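Beta-L-arabinobiosidase (Bacteroides thetaiotaomicron, PDB 5MQR) is a multidomain glycoside hydrolase of complex pectin breakdown, thought to combine sialidase-like activity with cleavage of beta-L-arabinose-containing chains. Local coordinates at residues Thr269-Arg274 / Gly319-Val324; Leu338-Leu343 / Asp1071-Arg1076; Glu685-Tyr690 / Asp703-Ile708; Ile641-Pro646 / Gly691-Leu696; Pro218-Ser223 / Glu227-Cys232. All coordinates share one frame; numbering follows the deposited sequence.

Contact 1: Thr269-Arg274 / Gly319-Val324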
# COMPACT_ATOMS: atom_id res chain seq x y z
N THR A 269 16.44 12.49 13.75
CA THR A 269 15.59 13.56 14.24
C THR A 269 14.13 13.15 14.12
O THR A 269 13.66 12.79 13.05
CB THR A 269 15.87 14.87 13.47
OG1 THR A 269 17.25 15.24 13.64
CG2 THR A 269 14.98 16.01 14.01
N LEU A 270 13.43 13.18 15.25
CA LEU A 270 12.01 12.82 15.32
C LEU A 270 11.14 13.96 14.73
O LEU A 270 11.63 15.05 14.52
CB LEU A 270 11.62 12.58 16.78
CG LEU A 270 12.30 11.43 17.52
CD1 LEU A 270 11.94 11.47 18.99
CD2 LEU A 270 11.88 10.10 16.89
N PRO A 271 9.85 13.71 14.47
CA PRO A 271 9.05 14.79 13.88
C PRO A 271 8.94 16.06 14.72
O PRO A 271 8.80 17.13 14.14
CB PRO A 271 7.67 14.15 13.68
CG PRO A 271 7.98 12.69 13.53
CD PRO A 271 9.12 12.43 14.48
N ASP A 272 9.05 15.95 16.05
CA ASP A 272 9.07 17.13 16.95
C ASP A 272 10.46 17.80 17.12
O ASP A 272 10.60 18.73 17.90
CB ASP A 272 8.43 16.81 18.33
CG ASP A 272 9.15 15.67 19.13
OD1 ASP A 272 10.37 15.38 18.96
OD2 ASP A 272 8.46 15.01 19.95
N GLY A 273 11.49 17.33 16.43
CA GLY A 273 12.83 17.91 16.55
C GLY A 273 13.71 17.34 17.64
O GLY A 273 14.87 17.72 17.74
N ARG A 274 13.19 16.45 18.49
CA ARG A 274 14.07 15.73 19.41
C ARG A 274 14.90 14.71 18.64
O ARG A 274 14.55 14.32 17.52
CB ARG A 274 13.26 15.02 20.50
CG ARG A 274 12.50 15.99 21.42
CD ARG A 274 11.76 15.24 22.51
NE ARG A 274 10.73 14.34 21.98
CZ ARG A 274 10.16 13.33 22.66
NH1 ARG A 274 10.52 13.06 23.93
NH2 ARG A 274 9.24 12.58 22.07
N GLY A 319 9.49 10.85 4.92
CA GLY A 319 9.14 11.35 6.26
C GLY A 319 8.95 10.27 7.32
O GLY A 319 8.83 10.59 8.50
N THR A 320 8.95 8.99 6.93
CA THR A 320 8.83 7.90 7.89
C THR A 320 10.23 7.44 8.32
O THR A 320 11.23 8.07 8.00
CB THR A 320 7.98 6.75 7.32
OG1 THR A 320 8.68 6.08 6.27
CG2 THR A 320 6.63 7.27 6.83
N TYR A 321 10.28 6.37 9.12
CA TYR A 321 11.50 5.93 9.74
C TYR A 321 11.68 4.42 9.51
O TYR A 321 10.71 3.70 9.27
CB TYR A 321 11.45 6.29 11.22
CG TYR A 321 11.46 7.80 11.47
CD1 TYR A 321 10.27 8.55 11.44
CD2 TYR A 321 12.63 8.46 11.74
CE1 TYR A 321 10.27 9.92 11.68
CE2 TYR A 321 12.65 9.82 11.97
CZ TYR A 321 11.45 10.55 11.93
OH TYR A 321 11.49 11.90 12.17
N ALA A 322 12.94 3.98 9.55
CA ALA A 322 13.31 2.59 9.38
C ALA A 322 14.54 2.24 10.23
O ALA A 322 15.45 3.06 10.40
CB ALA A 322 13.59 2.26 7.92
N THR A 323 14.55 1.02 10.76
CA THR A 323 15.73 0.43 11.39
C THR A 323 16.15 -0.77 10.57
O THR A 323 15.30 -1.47 10.04
CB THR A 323 15.47 0.02 12.84
OG1 THR A 323 14.15 -0.53 12.95
CG2 THR A 323 15.58 1.20 13.73
N VAL A 324 17.46 -0.97 10.44
CA VAL A 324 18.05 -2.12 9.74
C VAL A 324 19.04 -2.76 10.69
O VAL A 324 19.85 -2.08 11.31
CB VAL A 324 18.72 -1.69 8.42
CG1 VAL A 324 19.34 -2.88 7.70
CG2 VAL A 324 17.67 -1.03 7.52

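Contact 2: Leu338-Leu343 / Asp1071-Arg1076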
# COMPACT_ATOMS: atom_id res chain seq x y z
N LEU A 338 9.84 -0.89 10.16
CA LEU A 338 9.32 0.45 9.83
C LEU A 338 8.55 1.10 10.98
O LEU A 338 8.03 0.41 11.86
CB LEU A 338 8.40 0.36 8.60
CG LEU A 338 9.02 -0.36 7.39
CD1 LEU A 338 7.98 -0.51 6.29
CD2 LEU A 338 10.28 0.34 6.89
N SER A 339 8.53 2.44 10.95
CA SER A 339 7.86 3.27 11.95
C SER A 339 7.38 4.52 11.25
O SER A 339 8.12 5.07 10.42
CB SER A 339 8.82 3.69 13.07
OG SER A 339 8.23 4.58 14.00
N LYS A 340 6.16 4.95 11.58
CA LYS A 340 5.61 6.22 11.09
C LYS A 340 6.10 7.44 11.86
O LYS A 340 6.04 8.54 11.33
CB LYS A 340 4.07 6.20 11.12
CG LYS A 340 3.46 6.22 12.51
CD LYS A 340 1.99 6.55 12.47
CE LYS A 340 1.38 6.63 13.87
NZ LYS A 340 0.23 5.70 13.94
N ASP A 341 6.53 7.25 13.10
CA ASP A 341 6.88 8.36 13.98
C ASP A 341 8.30 8.34 14.54
O ASP A 341 8.67 9.24 15.28
CB ASP A 341 5.86 8.46 15.13
CG ASP A 341 5.74 7.16 15.97
OD1 ASP A 341 6.73 6.38 16.06
OD2 ASP A 341 4.64 6.93 16.54
N GLY A 342 9.10 7.34 14.19
CA GLY A 342 10.45 7.24 14.73
C GLY A 342 10.57 6.69 16.15
O GLY A 342 11.68 6.63 16.67
N LEU A 343 9.46 6.28 16.76
CA LEU A 343 9.48 5.69 18.09
C LEU A 343 8.94 4.27 18.08
O LEU A 343 9.64 3.36 18.45
CB LEU A 343 8.73 6.57 19.08
CG LEU A 343 9.44 7.88 19.42
CD1 LEU A 343 8.59 8.66 20.41
CD2 LEU A 343 10.85 7.67 19.99
N ASP A 1071 -4.10 7.37 3.36
CA ASP A 1071 -3.16 6.88 4.37
C ASP A 1071 -2.36 8.07 4.82
O ASP A 1071 -1.37 8.45 4.21
CB ASP A 1071 -2.28 5.77 3.79
CG ASP A 1071 -1.60 4.90 4.86
OD1 ASP A 1071 -1.58 5.29 6.07
OD2 ASP A 1071 -1.07 3.82 4.48
N LYS A 1072 -2.82 8.68 5.89
CA LYS A 1072 -2.24 9.92 6.36
C LYS A 1072 -0.77 9.78 6.73
O LYS A 1072 0.02 10.63 6.39
CB LYS A 1072 -3.00 10.41 7.58
CG LYS A 1072 -2.58 11.79 8.06
CD LYS A 1072 -3.05 12.01 9.49
CE LYS A 1072 -2.37 13.22 10.11
NZ LYS A 1072 -2.17 12.98 11.56
N ASN A 1073 -0.46 8.72 7.46
CA ASN A 1073 0.88 8.50 7.99
C ASN A 1073 1.70 7.47 7.21
O ASN A 1073 2.88 7.28 7.51
CB ASN A 1073 0.77 8.06 9.47
CG ASN A 1073 0.10 9.10 10.34
OD1 ASN A 1073 -0.77 8.79 11.15
ND2 ASN A 1073 0.47 10.34 10.15
N GLY A 1074 1.06 6.78 6.26
CA GLY A 1074 1.72 5.86 5.35
C GLY A 1074 1.84 4.42 5.81
O GLY A 1074 2.38 3.59 5.08
N ASP A 1075 1.32 4.12 7.00
CA ASP A 1075 1.58 2.82 7.63
C ASP A 1075 0.42 1.82 7.56
O ASP A 1075 0.59 0.68 7.95
CB ASP A 1075 2.08 2.97 9.08
CG ASP A 1075 1.05 3.62 9.99
OD1 ASP A 1075 0.27 4.50 9.53
OD2 ASP A 1075 1.05 3.26 11.18
N ARG A 1076 -0.72 2.22 7.03
CA ARG A 1076 -1.80 1.25 6.85
C ARG A 1076 -1.58 0.40 5.62
O ARG A 1076 -1.81 -0.80 5.68
CB ARG A 1076 -3.19 1.95 6.78
CG ARG A 1076 -4.37 1.00 6.67
CD ARG A 1076 -4.56 0.21 7.94
NE ARG A 1076 -5.73 -0.68 7.91
CZ ARG A 1076 -6.06 -1.48 8.92
NH1 ARG A 1076 -5.33 -1.49 10.05
NH2 ARG A 1076 -7.12 -2.27 8.84

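Contact 3: Glu685-Tyr690 / Asp703-Ile708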
# COMPACT_ATOMS: atom_id res chain seq x y z
N GLU A 685 -35.12 -15.80 -7.85
CA GLU A 685 -35.26 -16.55 -9.10
C GLU A 685 -36.69 -16.41 -9.60
O GLU A 685 -37.62 -16.39 -8.80
CB GLU A 685 -34.84 -18.03 -8.95
CG GLU A 685 -33.36 -18.15 -8.59
CD GLU A 685 -32.77 -19.57 -8.51
OE1 GLU A 685 -33.50 -20.60 -8.51
OE2 GLU A 685 -31.50 -19.62 -8.42
N THR A 686 -36.87 -16.20 -10.91
CA THR A 686 -38.19 -16.20 -11.55
C THR A 686 -38.10 -16.97 -12.85
O THR A 686 -37.02 -17.15 -13.37
CB THR A 686 -38.76 -14.78 -11.82
OG1 THR A 686 -38.36 -14.29 -13.11
CG2 THR A 686 -38.37 -13.77 -10.74
N PRO A 687 -39.24 -17.39 -13.42
CA PRO A 687 -39.13 -18.09 -14.72
C PRO A 687 -38.51 -17.27 -15.86
O PRO A 687 -38.06 -17.86 -16.83
CB PRO A 687 -40.57 -18.51 -15.04
CG PRO A 687 -41.32 -18.43 -13.73
CD PRO A 687 -40.61 -17.38 -12.90
N VAL A 688 -38.47 -15.93 -15.74
CA VAL A 688 -37.80 -15.10 -16.75
C VAL A 688 -36.42 -14.57 -16.36
O VAL A 688 -35.87 -13.69 -17.01
CB VAL A 688 -38.71 -13.94 -17.18
CG1 VAL A 688 -39.97 -14.51 -17.83
CG2 VAL A 688 -39.04 -13.01 -16.01
N GLY A 689 -35.83 -15.12 -15.31
CA GLY A 689 -34.54 -14.66 -14.80
C GLY A 689 -34.71 -13.94 -13.47
O GLY A 689 -35.80 -13.86 -12.91
N TYR A 690 -33.60 -13.41 -12.97
CA TYR A 690 -33.58 -12.78 -11.66
C TYR A 690 -34.45 -11.54 -11.60
O TYR A 690 -34.52 -10.78 -12.57
CB TYR A 690 -32.16 -12.41 -11.24
CG TYR A 690 -31.19 -13.57 -11.03
CD1 TYR A 690 -31.38 -14.51 -10.00
CD2 TYR A 690 -30.03 -13.69 -11.81
CE1 TYR A 690 -30.47 -15.52 -9.76
CE2 TYR A 690 -29.12 -14.73 -11.59
CZ TYR A 690 -29.35 -15.63 -10.57
OH TYR A 690 -28.46 -16.65 -10.35
N ASP A 703 -46.55 -6.89 -8.23
CA ASP A 703 -46.72 -7.48 -9.55
C ASP A 703 -46.31 -8.95 -9.42
O ASP A 703 -46.18 -9.46 -8.30
CB ASP A 703 -45.85 -6.72 -10.58
CG ASP A 703 -46.44 -6.72 -11.97
OD1 ASP A 703 -46.93 -7.79 -12.43
OD2 ASP A 703 -46.40 -5.65 -12.61
N LYS A 704 -46.09 -9.63 -10.55
CA LYS A 704 -45.60 -11.02 -10.56
C LYS A 704 -44.30 -11.11 -9.75
O LYS A 704 -43.53 -10.13 -9.65
CB LYS A 704 -45.36 -11.52 -11.99
CG LYS A 704 -46.59 -11.50 -12.92
CD LYS A 704 -46.43 -12.40 -14.16
CE LYS A 704 -45.50 -11.79 -15.21
NZ LYS A 704 -44.67 -12.79 -15.99
N TYR A 705 -44.08 -12.27 -9.13
CA TYR A 705 -42.86 -12.55 -8.36
C TYR A 705 -42.61 -11.56 -7.20
O TYR A 705 -41.46 -11.30 -6.83
CB TYR A 705 -41.66 -12.64 -9.31
CG TYR A 705 -42.02 -13.24 -10.64
CD1 TYR A 705 -42.72 -14.46 -10.70
CD2 TYR A 705 -41.75 -12.57 -11.84
CE1 TYR A 705 -43.12 -15.00 -11.92
CE2 TYR A 705 -42.12 -13.13 -13.06
CZ TYR A 705 -42.81 -14.33 -13.10
OH TYR A 705 -43.19 -14.86 -14.31
N ASN A 706 -43.69 -11.04 -6.62
CA ASN A 706 -43.63 -10.07 -5.53
C ASN A 706 -42.88 -8.74 -5.86
O ASN A 706 -42.39 -8.04 -4.97
CB ASN A 706 -43.07 -10.75 -4.26
CG ASN A 706 -43.47 -10.04 -3.00
OD1 ASN A 706 -44.60 -9.56 -2.86
ND2 ASN A 706 -42.53 -9.95 -2.05
N LEU A 707 -42.84 -8.37 -7.14
CA LEU A 707 -42.12 -7.18 -7.56
C LEU A 707 -42.93 -5.91 -7.32
O LEU A 707 -44.11 -5.84 -7.64
CB LEU A 707 -41.74 -7.29 -9.03
CG LEU A 707 -40.76 -8.43 -9.37
CD1 LEU A 707 -40.61 -8.56 -10.88
CD2 LEU A 707 -39.41 -8.20 -8.71
N ILE A 708 -42.27 -4.92 -6.72
CA ILE A 708 -42.83 -3.61 -6.48
C ILE A 708 -41.89 -2.56 -7.12
O ILE A 708 -40.69 -2.55 -6.87
CB ILE A 708 -42.96 -3.38 -4.98
CG1 ILE A 708 -43.97 -4.37 -4.38
CG2 ILE A 708 -43.36 -1.94 -4.67
CD1 ILE A 708 -43.93 -4.48 -2.88

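Contact 4: Ile641-Pro646 / Gly691-Leu696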
# COMPACT_ATOMS: atom_id res chain seq x y z
N ILE A 641 -36.75 -15.56 5.58
CA ILE A 641 -37.17 -15.83 4.21
C ILE A 641 -35.94 -16.02 3.35
O ILE A 641 -35.02 -15.19 3.38
CB ILE A 641 -38.01 -14.68 3.64
CG1 ILE A 641 -39.40 -14.64 4.29
CG2 ILE A 641 -38.19 -14.83 2.14
CD1 ILE A 641 -40.20 -13.38 4.00
N VAL A 642 -35.92 -17.11 2.58
CA VAL A 642 -34.80 -17.45 1.70
C VAL A 642 -35.21 -17.26 0.25
O VAL A 642 -36.19 -17.83 -0.19
CB VAL A 642 -34.38 -18.92 1.89
CG1 VAL A 642 -33.24 -19.30 0.94
CG2 VAL A 642 -33.99 -19.17 3.36
N GLN A 643 -34.44 -16.47 -0.51
CA GLN A 643 -34.68 -16.31 -1.93
C GLN A 643 -33.52 -16.96 -2.70
O GLN A 643 -33.10 -18.06 -2.33
CB GLN A 643 -35.01 -14.86 -2.25
CG GLN A 643 -36.33 -14.45 -1.58
CD GLN A 643 -36.98 -13.20 -2.16
OE1 GLN A 643 -38.19 -13.18 -2.36
NE2 GLN A 643 -36.19 -12.14 -2.40
N ALA A 644 -32.99 -16.35 -3.75
CA ALA A 644 -32.03 -17.06 -4.61
C ALA A 644 -30.70 -17.38 -3.93
O ALA A 644 -30.05 -18.33 -4.31
CB ALA A 644 -31.76 -16.26 -5.88
N ILE A 645 -30.27 -16.55 -2.99
CA ILE A 645 -28.97 -16.70 -2.37
C ILE A 645 -29.19 -16.81 -0.87
O ILE A 645 -29.33 -15.78 -0.17
CB ILE A 645 -28.05 -15.54 -2.76
CG1 ILE A 645 -27.78 -15.60 -4.26
CG2 ILE A 645 -26.70 -15.64 -2.05
CD1 ILE A 645 -27.48 -14.26 -4.83
N PRO A 646 -29.25 -18.05 -0.36
CA PRO A 646 -29.39 -18.28 1.07
C PRO A 646 -28.22 -17.69 1.86
O PRO A 646 -27.17 -17.45 1.28
CB PRO A 646 -29.38 -19.81 1.19
CG PRO A 646 -29.78 -20.29 -0.16
CD PRO A 646 -29.09 -19.34 -1.07
N GLY A 691 -35.14 -11.40 -10.46
CA GLY A 691 -35.89 -10.22 -10.10
C GLY A 691 -35.28 -9.65 -8.83
O GLY A 691 -34.48 -10.34 -8.19
N MSE A 692 -35.64 -8.40 -8.51
CA MSE A 692 -35.25 -7.75 -7.25
C MSE A 692 -36.47 -7.25 -6.51
O MSE A 692 -37.18 -6.34 -6.98
CB MSE A 692 -34.22 -6.64 -7.43
CG MSE A 692 -33.88 -5.96 -6.11
SE MSE A 692 -32.12 -5.08 -6.21
CE MSE A 692 -30.89 -6.61 -5.90
N THR A 693 -36.68 -7.82 -5.32
CA THR A 693 -37.76 -7.44 -4.43
C THR A 693 -37.44 -6.19 -3.60
O THR A 693 -36.29 -5.72 -3.53
CB THR A 693 -38.08 -8.60 -3.48
OG1 THR A 693 -36.88 -9.02 -2.83
CG2 THR A 693 -38.67 -9.80 -4.24
N GLU A 694 -38.51 -5.67 -2.98
CA GLU A 694 -38.48 -4.54 -2.05
C GLU A 694 -38.78 -5.08 -0.62
O GLU A 694 -37.93 -4.92 0.29
CB GLU A 694 -39.52 -3.48 -2.48
CG GLU A 694 -39.65 -2.28 -1.56
CD GLU A 694 -40.91 -1.45 -1.81
OE1 GLU A 694 -41.01 -0.75 -2.83
OE2 GLU A 694 -41.78 -1.44 -0.92
N PHE A 695 -39.97 -5.67 -0.46
CA PHE A 695 -40.36 -6.44 0.72
C PHE A 695 -40.02 -7.90 0.44
O PHE A 695 -40.30 -8.39 -0.66
CB PHE A 695 -41.87 -6.40 0.94
CG PHE A 695 -42.38 -5.15 1.61
CD1 PHE A 695 -42.35 -5.03 2.99
CD2 PHE A 695 -42.95 -4.14 0.87
CE1 PHE A 695 -42.87 -3.91 3.62
CE2 PHE A 695 -43.46 -3.01 1.47
CZ PHE A 695 -43.42 -2.89 2.86
N LEU A 696 -39.47 -8.59 1.44
CA LEU A 696 -39.31 -10.06 1.34
C LEU A 696 -40.66 -10.76 1.51
O LEU A 696 -40.97 -11.68 0.77
CB LEU A 696 -38.32 -10.61 2.37
CG LEU A 696 -36.89 -10.10 2.26
CD1 LEU A 696 -36.08 -10.71 3.40
CD2 LEU A 696 -36.26 -10.45 0.93
O HOH W 1 -40.25 -11.65 -1.77

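Contact 5: Pro218-Ser223 / Glu227-Cys232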
# COMPACT_ATOMS: atom_id res chain seq x y z
N PRO A 218 50.66 16.11 10.36
CA PRO A 218 50.48 17.32 11.17
C PRO A 218 49.08 17.49 11.74
O PRO A 218 48.12 16.82 11.32
CB PRO A 218 50.86 18.47 10.21
CG PRO A 218 50.79 17.89 8.83
CD PRO A 218 50.97 16.41 8.95
N TYR A 219 48.99 18.35 12.75
CA TYR A 219 47.72 18.71 13.35
C TYR A 219 46.89 19.54 12.36
O TYR A 219 47.44 20.34 11.60
CB TYR A 219 47.98 19.48 14.63
CG TYR A 219 46.78 19.79 15.48
CD1 TYR A 219 45.95 18.79 15.93
CD2 TYR A 219 46.53 21.10 15.87
CE1 TYR A 219 44.86 19.08 16.73
CE2 TYR A 219 45.46 21.41 16.67
CZ TYR A 219 44.63 20.41 17.10
OH TYR A 219 43.56 20.75 17.89
N PHE A 220 45.58 19.34 12.37
CA PHE A 220 44.73 19.92 11.34
C PHE A 220 44.81 21.46 11.26
O PHE A 220 44.63 22.02 10.20
CB PHE A 220 43.27 19.46 11.48
CG PHE A 220 42.48 20.18 12.55
CD1 PHE A 220 42.49 19.74 13.87
CD2 PHE A 220 41.68 21.28 12.22
CE1 PHE A 220 41.76 20.40 14.85
CE2 PHE A 220 40.93 21.94 13.19
CZ PHE A 220 40.97 21.50 14.51
N LYS A 221 45.10 22.11 12.38
CA LYS A 221 45.21 23.56 12.40
C LYS A 221 46.43 24.08 11.63
O LYS A 221 46.53 25.28 11.42
CB LYS A 221 45.21 24.10 13.83
CG LYS A 221 43.89 23.93 14.59
CD LYS A 221 43.81 24.90 15.78
CE LYS A 221 43.20 24.31 17.05
NZ LYS A 221 41.77 24.62 17.25
N LYS A 222 47.34 23.21 11.20
CA LYS A 222 48.50 23.66 10.45
C LYS A 222 48.22 23.84 8.97
O LYS A 222 49.02 24.46 8.28
CB LYS A 222 49.68 22.71 10.62
CG LYS A 222 50.12 22.53 12.07
CD LYS A 222 50.90 23.72 12.60
CE LYS A 222 50.36 24.16 13.96
NZ LYS A 222 51.42 24.91 14.67
N SER A 223 47.10 23.30 8.49
CA SER A 223 46.70 23.51 7.10
C SER A 223 46.54 25.00 6.82
O SER A 223 46.00 25.73 7.63
CB SER A 223 45.37 22.83 6.79
OG SER A 223 44.98 23.02 5.44
N GLU A 227 39.24 27.09 5.13
CA GLU A 227 37.92 26.46 5.07
C GLU A 227 37.95 24.98 5.46
O GLU A 227 36.98 24.48 6.00
CB GLU A 227 37.28 26.65 3.69
CG GLU A 227 36.88 28.10 3.41
CD GLU A 227 35.87 28.66 4.40
OE1 GLU A 227 34.83 27.99 4.65
OE2 GLU A 227 36.13 29.77 4.93
N PHE A 228 39.07 24.30 5.18
CA PHE A 228 39.29 22.95 5.69
C PHE A 228 39.38 22.97 7.23
O PHE A 228 38.76 22.16 7.88
CB PHE A 228 40.55 22.34 5.07
CG PHE A 228 40.98 21.08 5.72
CD1 PHE A 228 40.34 19.89 5.43
CD2 PHE A 228 42.01 21.08 6.66
CE1 PHE A 228 40.73 18.71 6.05
CE2 PHE A 228 42.40 19.91 7.28
CZ PHE A 228 41.76 18.72 6.97
N VAL A 229 40.16 23.89 7.79
CA VAL A 229 40.31 24.02 9.23
C VAL A 229 38.94 24.24 9.88
O VAL A 229 38.61 23.57 10.85
CB VAL A 229 41.31 25.15 9.62
CG1 VAL A 229 41.32 25.40 11.14
CG2 VAL A 229 42.71 24.80 9.13
N LYS A 230 38.15 25.15 9.31
CA LYS A 230 36.78 25.40 9.79
C LYS A 230 35.91 24.15 9.74
O LYS A 230 35.10 23.94 10.63
CB LYS A 230 36.07 26.56 9.03
CG LYS A 230 36.42 27.95 9.58
CD LYS A 230 36.10 29.15 8.66
CE LYS A 230 37.20 30.22 8.84
NZ LYS A 230 36.95 31.56 8.23
N ALA A 231 36.05 23.37 8.67
CA ALA A 231 35.29 22.14 8.48
C ALA A 231 35.60 21.11 9.57
O ALA A 231 34.68 20.45 10.09
CB ALA A 231 35.55 21.54 7.09
N CYS A 232 36.88 20.98 9.91
CA CYS A 232 37.32 20.11 10.98
C CYS A 232 36.81 20.63 12.32
O CYS A 232 36.31 19.85 13.13
CB CYS A 232 38.83 19.98 11.01
SG CYS A 232 39.53 19.13 9.57

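Contact 1: Thr269-Arg274 / Gly319-Val324
Two neighbouring four-stranded blades of the sialidase-like beta propeller are joined where Tyr-321, on strand 321-325, reaches the turn between strands 266-269 and 275-278. The phenol carries the join: its OH donates to the carbonyl O of Thr-269 at 2.5 Å. This short bond lies in the carbonyl plane on a lone pair, with a C=O...donor angle of 138°, and the acceptor sits at the edge of the tyrosine ring. With CG anti to the carbonyl carbon of its own residue (chi1 -66°), the tyrosine holds its ring out toward the turn. Pro-271 approaches from the opposite direction, its CD packing 3.4 Å from Tyr-321 OH and 3.9 Å from CE1.

The turn receiving the ring is a type I beta turn from Leu-270 to Gly-273. Within it Asp-272 OD1 accepts from Arg-274 N at 3.1 Å, an Asx turn. The side chain of Thr-269 is engaged separately, OG1 bonding Glu-377. Because the tyrosine uses a backbone carbonyl, the polar link between the blades does not rest on the threonine side chain, and the hydroxyl of a buried residue is satisfied.

Contact 2: Leu338-Leu343 / Asp1071-Arg1076
Lys-340 packs against Asn-1073 and Asp-1075 where a propeller blade meets the loop after strand 1064-1071 of the C-terminal five-stranded sheet. The propeller side, between the third and fourth strands of its blade, has a Ser-Lys-Asp-Gly sequence resembling the Asp box of sialidases.

Most of the touching is done by the lysine's methylenes. The chain crosses both partners at a slant, its CD making an apolar contact 3.6 Å from Asn-1073 CB, with the carboxylate oxygen Asp-1075 OD2 beside it at 3.7 Å. Its CG stands between the backbone N and the carbonyl carbon (chi1 69°), which lays the methylenes along the opposing loop, and the bend at the last torsion turns the amine back toward the aspartate.

The charged component is weak: Lys-340 NZ and Asp-1075 OD2 form a long salt bridge of 3.8 Å. Shortening Lys-340 to an alanine is likely to leave Asp-1075 without this distant positive mate and open a gap beside Asn-1073 CB.

Hydrogen bonds shape each loop from within. Asp-1071 OD1 takes weak bonds from Gly-1074 N and Arg-1076 N, while the Arg-1076 guanidinium reaches Glu-662 in a salt bridge and makes a cation-pi contact with Trp-1053. Across from it, Ser-339 OG accepts from Asp-341 N in an ST turn, and Asp-341 OD1 closes an Asx turn with Leu-343 N at 2.8 Å, with an N-H...acceptor angle of 158°.

Contact 3: Glu685-Tyr690 / Asp703-Ile708
Tyr-705 spreads its ring against Thr-686, Pro-687 and Val-688, at the tip of the short hairpin formed by strands 683-684 and 691-692. In the loop that presents it, Asp-703 OD1 uses its anti lone pair to accept from Lys-704 N at 2.8 Å. Lys-704 then folds back over its neighbour: its CB lies 3.7 Å above the centre of the Tyr-705 ring, and its NZ donates to Tyr-705 OH at 3.0 Å as well as to Gly-738 O.

On the opposite face of the Tyr-705 ring, Thr-686 CB makes a CH-pi contact 3.8 Å from the centroid, only 15° off the ring normal. The ring is thus clasped between the two residues. Pro-687 CD adds a 3.6 Å contact to Tyr-705 CE1, while Val-688 CG2 is more distant from CE2. Tyr-705 and Asn-706 both have left-handed backbone angles, and Leu-707 N closes the turn on Lys-704 O. The Leu-707 side chain rests on helix 726-737, which Val-688 also touches.

Thr-686 OG1 accepts from Val-688 N at 3.1 Å and donates to Gly-689 O at 2.6 Å, so the hairpin tip that receives the tyrosine is a type I beta turn combined with an ST turn.

Contact 4: Ile641-Pro646 / Gly691-Leu696
Gln-643 and Thr-693 bond across the junction between a helix-linking loop and the strand 691-692 end of a short hairpin. The loop joins helices 627-636 and 647-657, in the helical glycosidase part of the chain, which in relatives is an (alpha/alpha)6 barrel.

From CB, which points toward the other segment, the glutamine runs out with CG anti to its carbonyl carbon (chi1 -64°) and then stays extended, so that CB and CG serve as the arm carrying the amide across. CD comes to 4.2 Å from Leu-696 CD2. At the tip the amide splits its work. NE2 donates to Thr-693 OG1 at 3.2 Å, with an N-H...acceptor angle of 154° and the hydroxyl only 14° out of the amide plane, and it also donates to the backbone O of Lys-681. The same nitrogen packs 3.7 Å from Leu-696 CD2. OE1 lies 3.9 Å from Thr-693 CG2 and is 2.6 Å from a water, with a weak further bond from Lys-684 NZ.

A leucine in place of Gln-643 is likely to leave Thr-693 OG1 and Lys-681 O without this donor and the bridging water without one of its mates. The other partner of Thr-693 OG1 is His-682 ND1.

Beside the amide, Ile-641 and Leu-696 run antiparallel alongside one another, with Ile-641 CD1 placed 3.7 Å from Leu-696 CB. The water joined to Gln-643 OE1 completes its bridge at the backbone, 2.6 Å from Leu-696 O.

Contact 5: Pro218-Ser223 / Glu227-Cys232
Phe-220 and Cys-232 make the tight part of this contact, with Cys-232 CB only 3.4 Å from Phe-220 CD2. The sulfur follows at a slant: SG stands 4.8 Å from the centroid of the Phe-220 ring and 44° off its normal, an oblique sulfur-aromatic contact. The same SG also lies above the ring of Phe-228, offset toward its rim, so the thiol touches both aromatic side chains. Phe-220 reaches the cysteine because its CG stands between the backbone N and the carbonyl carbon (chi1 80°), turning the ring toward the helix.

Val-229 fills the next position, sending its two methyls to different partners. CG2 packs 3.5 Å from the backbone O of Phe-220, and CG1 lies 4.0 Å from Phe-220 CE2. The pieces brought together are a 3-10 segment, 220-222, and the start of helix 226-236, a short helical excursion that lies against strands 186-192 and 202-206 of an N-terminal propeller blade. Ser-223 sits at the bend between them: its OG bonds Asp-225 N and rests 3.8 Å from Phe-228 CD2, while the Phe-228 ring meets Tyr-202 of the blade.

Away from this packing the contact is loose. Lys-221 is exposed and its CB points away from the helix, although its CG still rides above the rim of the Phe-220 ring and its CA is 4.3 Å from Val-229 CG2. The exposed side of the helix carries a long, weak ion pair between Lys-230 and Glu-227.

Contact 5 comes first along the chain, in the N-terminal propeller region, its centre about 33 Å from that of contact 1. Contacts 1 and 2 adjoin, centres about 10 Å apart, because strands 321-325 and 334-339 are neighbours in one four-stranded blade. Contact 1 joins that blade to the preceding one, and contact 2 ties the propeller to the C-terminal sheet across more than 700 residues. Contacts 3 and 4 fall within that span; their segments alternate in sequence, sharing the hairpin of strands 683-684 and 691-692, with centres about 10 Å apart. They are local packing in the distant helical glycosidase part, about 46 and 41 Å from contact 1 between nearest atoms.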